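Local coordinates for transferrin (Manduca sexta, PDB 6WB6), which carries iron in an insect, binding a single ferric ion per molecule together with a carbonate anion, at residues G278-D281 with V282-K285; L289-K292 with V293-A297. One frame throughout, in Å; residues are numbered along the deposited sequence.

Contact 1 (G278-D281 with V282-K285)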
loop_
_atom_site.group_PDB
_atom_site.type_symbol
_atom_site.label_atom_id
_atom_site.label_comp_id
_atom_site.label_asym_id
_atom_site.label_seq_id
_atom_site.Cartn_x
_atom_site.Cartn_y
_atom_site.Cartn_z
ATOM N N GLY A 278 -10.256 11.635 -21.906
ATOM C CA GLY A 278 -9.649 12.853 -22.406
ATOM C C GLY A 278 -10.536 14.051 -22.147
ATOM O O GLY A 278 -11.695 13.923 -21.744
ATOM N N HIS A 279 -9.971 15.237 -22.367
ATOM C CA HIS A 279 -10.779 16.425 -22.205
ATOM C C HIS A 279 -11.759 16.551 -23.358
ATOM O O HIS A 279 -11.625 15.915 -24.405
ATOM C CB HIS A 279 -9.917 17.672 -22.099
ATOM C CG HIS A 279 -8.987 17.872 -23.250
ATOM N ND1 HIS A 279 -9.411 18.304 -24.484
ATOM C CD2 HIS A 279 -7.649 17.710 -23.343
ATOM C CE1 HIS A 279 -8.371 18.387 -25.297
ATOM N NE2 HIS A 279 -7.290 18.033 -24.629
ATOM N N ASN A 280 -12.773 17.377 -23.140
ATOM C CA ASN A 280 -13.894 17.439 -24.064
ATOM C C ASN A 280 -13.458 17.925 -25.443
ATOM O O ASN A 280 -14.084 17.570 -26.449
ATOM C CB ASN A 280 -14.978 18.341 -23.474
ATOM C CG ASN A 280 -16.244 18.324 -24.267
ATOM O OD1 ASN A 280 -16.893 17.285 -24.398
ATOM N ND2 ASN A 280 -16.630 19.485 -24.790
ATOM N N ASP A 281 -12.380 18.712 -25.521
ATOM C CA ASP A 281 -11.920 19.165 -26.833
ATOM C C ASP A 281 -11.305 18.043 -27.665
ATOM O O ASP A 281 -10.880 18.301 -28.794
ATOM C CB ASP A 281 -10.885 20.275 -26.706
ATOM C CG ASP A 281 -11.322 21.414 -25.791
ATOM O OD1 ASP A 281 -12.528 21.709 -25.702
ATOM O OD2 ASP A 281 -10.426 22.024 -25.161
ATOM N N VAL A 282 -11.190 16.828 -27.125
ATOM C CA VAL A 282 -10.749 15.700 -27.941
ATOM C C VAL A 282 -11.860 15.263 -28.877
ATOM O O VAL A 282 -11.596 14.698 -29.942
ATOM C CB VAL A 282 -10.284 14.524 -27.061
ATOM C CG1 VAL A 282 -10.122 13.274 -27.882
ATOM C CG2 VAL A 282 -8.962 14.854 -26.385
ATOM N N LEU A 283 -13.114 15.475 -28.488
ATOM C CA LEU A 283 -14.209 15.182 -29.394
ATOM C C LEU A 283 -14.041 16.003 -30.668
ATOM O O LEU A 283 -13.301 16.989 -30.709
ATOM C CB LEU A 283 -15.549 15.479 -28.725
ATOM C CG LEU A 283 -16.139 14.325 -27.914
ATOM C CD1 LEU A 283 -15.103 13.730 -26.999
ATOM C CD2 LEU A 283 -17.334 14.807 -27.131
ATOM N N ALA A 284 -14.711 15.566 -31.721
ATOM C CA ALA A 284 -14.545 16.155 -33.045
ATOM C C ALA A 284 -13.204 15.727 -33.630
ATOM O O ALA A 284 -13.142 15.279 -34.781
ATOM C CB ALA A 284 -14.666 17.682 -32.996
ATOM N N LYS A 285 -12.126 15.850 -32.848
ATOM C CA LYS A 285 -10.835 15.294 -33.227
ATOM C C LYS A 285 -10.724 13.818 -32.832
ATOM O O LYS A 285 -9.635 13.331 -32.521
ATOM C CB LYS A 285 -9.710 16.110 -32.582
#
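Two successive i to i+3 backbone bonds join His279 and Asn280 to Val282 and Leu283. Val282 N donates to His279 O at 2.9 Å with an N-H...O angle of 163°, and Leu283 N reaches Asn280 O at 3.1 Å, a more bent bond.

The side-chain contact is a CH-pi interaction. Val282 CG2 lies over one face of the imidazole, 3.9 Å from the centroid of the His279 ring and offset toward its rim. The ring reaches it because chi1 of 56° sets CG between backbone N and carbonyl carbon, turning the imidazole across the valine at about a right angle. At the surface, Leu283 CD2 touches the amide oxygen OD1 of Asn280 at 3.7 Å.

Polar ends are held from elsewhere in the domain: His279 NE2 bonds Asp52 OD1, and Asp281 OD2 forms a salt bridge with Arg49. Replacing His279 by an alanine would probably leave Asp52 without this partner and one side of Val282 CG2 uncovered.

The bond spacing marks a short 3-10 turn, here leading strand 275-279 of the four-stranded antiparallel sheet with strands 53-56, 72-79 and 320-327 toward helix 286-300 in the N-terminal half of the transferrin.

Contact 2 (L289-K292 with V293-A297)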
loop_
_atom_site.group_PDB
_atom_site.type_symbol
_atom_site.label_atom_id
_atom_site.label_comp_id
_atom_site.label_asym_id
_atom_site.label_seq_id
_atom_site.Cartn_x
_atom_site.Cartn_y
_atom_site.Cartn_z
ATOM N N LEU A 289 -7.661 9.579 -33.635
ATOM C CA LEU A 289 -7.012 9.019 -32.459
ATOM C C LEU A 289 -7.446 7.578 -32.217
ATOM O O LEU A 289 -6.620 6.720 -31.888
ATOM C CB LEU A 289 -7.335 9.879 -31.234
ATOM C CG LEU A 289 -6.671 9.454 -29.934
ATOM C CD1 LEU A 289 -5.167 9.420 -30.091
ATOM C CD2 LEU A 289 -7.095 10.374 -28.795
ATOM N N ARG A 290 -8.745 7.304 -32.330
ATOM C CA ARG A 290 -9.251 5.970 -32.008
ATOM C C ARG A 290 -8.640 4.921 -32.926
ATOM O O ARG A 290 -8.360 3.782 -32.511
ATOM C CB ARG A 290 -10.768 5.947 -32.135
ATOM C CG ARG A 290 -11.523 6.741 -31.069
ATOM C CD ARG A 290 -12.991 6.940 -31.472
ATOM N NE ARG A 290 -13.904 6.856 -30.335
ATOM C CZ ARG A 290 -15.163 7.283 -30.351
ATOM N NH1 ARG A 290 -15.665 7.842 -31.443
ATOM N NH2 ARG A 290 -15.920 7.159 -29.263
ATOM N N GLU A 291 -8.427 5.303 -34.182
ATOM C CA GLU A 291 -7.784 4.441 -35.161
ATOM C C GLU A 291 -6.322 4.220 -34.810
ATOM O O GLU A 291 -5.784 3.123 -35.008
ATOM C CB GLU A 291 -7.969 5.092 -36.542
ATOM C CG GLU A 291 -7.126 4.586 -37.721
ATOM C CD GLU A 291 -6.733 5.755 -38.676
ATOM O OE1 GLU A 291 -6.409 6.869 -38.180
ATOM O OE2 GLU A 291 -6.761 5.575 -39.907
ATOM N N LYS A 292 -5.660 5.255 -34.297
ATOM C CA LYS A 292 -4.273 5.118 -33.873
ATOM C C LYS A 292 -4.134 4.161 -32.692
ATOM O O LYS A 292 -3.295 3.255 -32.707
ATOM C CB LYS A 292 -3.706 6.485 -33.508
ATOM C CG LYS A 292 -2.279 6.417 -33.042
ATOM C CD LYS A 292 -1.303 6.302 -34.190
ATOM C CE LYS A 292 0.093 6.231 -33.641
ATOM N NZ LYS A 292 1.096 5.998 -34.674
ATOM N N VAL A 293 -4.906 4.378 -31.634
ATOM C CA VAL A 293 -4.831 3.492 -30.473
ATOM C C VAL A 293 -5.169 2.056 -30.870
ATOM O O VAL A 293 -4.467 1.108 -30.495
ATOM C CB VAL A 293 -5.750 4.010 -29.354
ATOM C CG1 VAL A 293 -5.722 3.058 -28.165
ATOM C CG2 VAL A 293 -5.283 5.384 -28.931
ATOM N N LYS A 294 -6.247 1.872 -31.635
ATOM C CA LYS A 294 -6.595 0.530 -32.102
ATOM C C LYS A 294 -5.429 -0.130 -32.816
ATOM O O LYS A 294 -5.200 -1.335 -32.670
ATOM C CB LYS A 294 -7.829 0.587 -33.015
ATOM C CG LYS A 294 -9.148 0.842 -32.294
ATOM C CD LYS A 294 -10.355 0.958 -33.244
ATOM C CE LYS A 294 -10.464 -0.221 -34.252
ATOM N NZ LYS A 294 -10.552 -1.584 -33.639
ATOM N N GLN A 295 -4.668 0.648 -33.597
ATOM C CA GLN A 295 -3.570 0.062 -34.366
ATOM C C GLN A 295 -2.399 -0.317 -33.474
ATOM O O GLN A 295 -1.793 -1.376 -33.657
ATOM C CB GLN A 295 -3.122 1.034 -35.464
ATOM C CG GLN A 295 -3.985 0.925 -36.686
ATOM C CD GLN A 295 -3.827 2.088 -37.625
ATOM O OE1 GLN A 295 -2.841 2.832 -37.553
ATOM N NE2 GLN A 295 -4.803 2.262 -38.514
ATOM N N LEU A 296 -2.062 0.543 -32.508
ATOM C CA LEU A 296 -1.038 0.206 -31.532
ATOM C C LEU A 296 -1.433 -1.025 -30.727
ATOM O O LEU A 296 -0.583 -1.877 -30.425
ATOM C CB LEU A 296 -0.795 1.399 -30.587
ATOM C CG LEU A 296 -0.167 2.643 -31.222
ATOM C CD1 LEU A 296 -0.277 3.885 -30.301
ATOM C CD2 LEU A 296 1.284 2.329 -31.541
ATOM N N ALA A 297 -2.714 -1.119 -30.349
ATOM C CA ALA A 297 -3.192 -2.286 -29.605
ATOM C C ALA A 297 -2.991 -3.554 -30.413
ATOM O O ALA A 297 -2.472 -4.556 -29.908
ATOM C CB ALA A 297 -4.670 -2.126 -29.245
#
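Gln295 lies alongside Glu291, one helical turn earlier, and its path can be traced atom by atom. Gln295 CB sits 3.4 Å from Glu291 O, close also to the carbonyl oxygen of Lys292. Chi1 of -83° puts CG anti to the carbonyl carbon, which keeps the chain running back over the preceding turn: Gln295 CG is 3.3 Å from Glu291 O, and CD stays near the same oxygen. Beyond CG the chain is extended. Gln295 NE2 rests 3.4 Å from Glu291 CG, so the amide meets the aliphatic part of the glutamate; the two side chains point the same way, with carboxylate and amide planes 52° apart. The other amide atom, OE1, accepts from Ser27 N in the neighbouring loop.

The backbone bonds identify a regular alpha-helix, part of helix 286-300, which packs against strands 31-36, 72-79 and 320-327. Val293 N to Leu289 O and Leu296 N to Lys292 O are i to i+4 bonds, the first with an N-H...O angle of 171° and the second also nearly straight. Lys292 O also receives a weak bond from Gln295 N, whose stronger bond goes to Glu291 O.

On the buried side, Leu289 CD1 approaches Val293 CG2 at 4.2 Å. Lys292 bends at chi2 and then runs extended, bringing its CE to 4.1 Å from Leu296 CD1 before NZ bonds Thr25 OG1; the methylene chain thus serves as apolar surface while the amine meets a hydroxyl. Lys294 CG lies 3.1 Å from Arg290 O, and the chain bends away further out.

In the fold
Contacts 1 and 2 follow in series along the chain, their centres about 16 Å apart: the first covers the exit from strand 275-279, the second the middle of the helix that follows. They meet where Val282 CG1 packs 4.3 Å from Leu289 CD2, joining the turn to the helix's buried face. Both are partly buried, but contact 1 has a buried pair, His279 and Val282, beside exposed Asn280 and Asp281, whereas none of contact 2's touching residues is fully exposed. The i to i+3 bonds within 279-283 give way to i to i+4 bonding in 289-297, and the ring-methyl contact and salt bridge of contact 1 to methylene and methyl contacts; polar ends have outside partners in both.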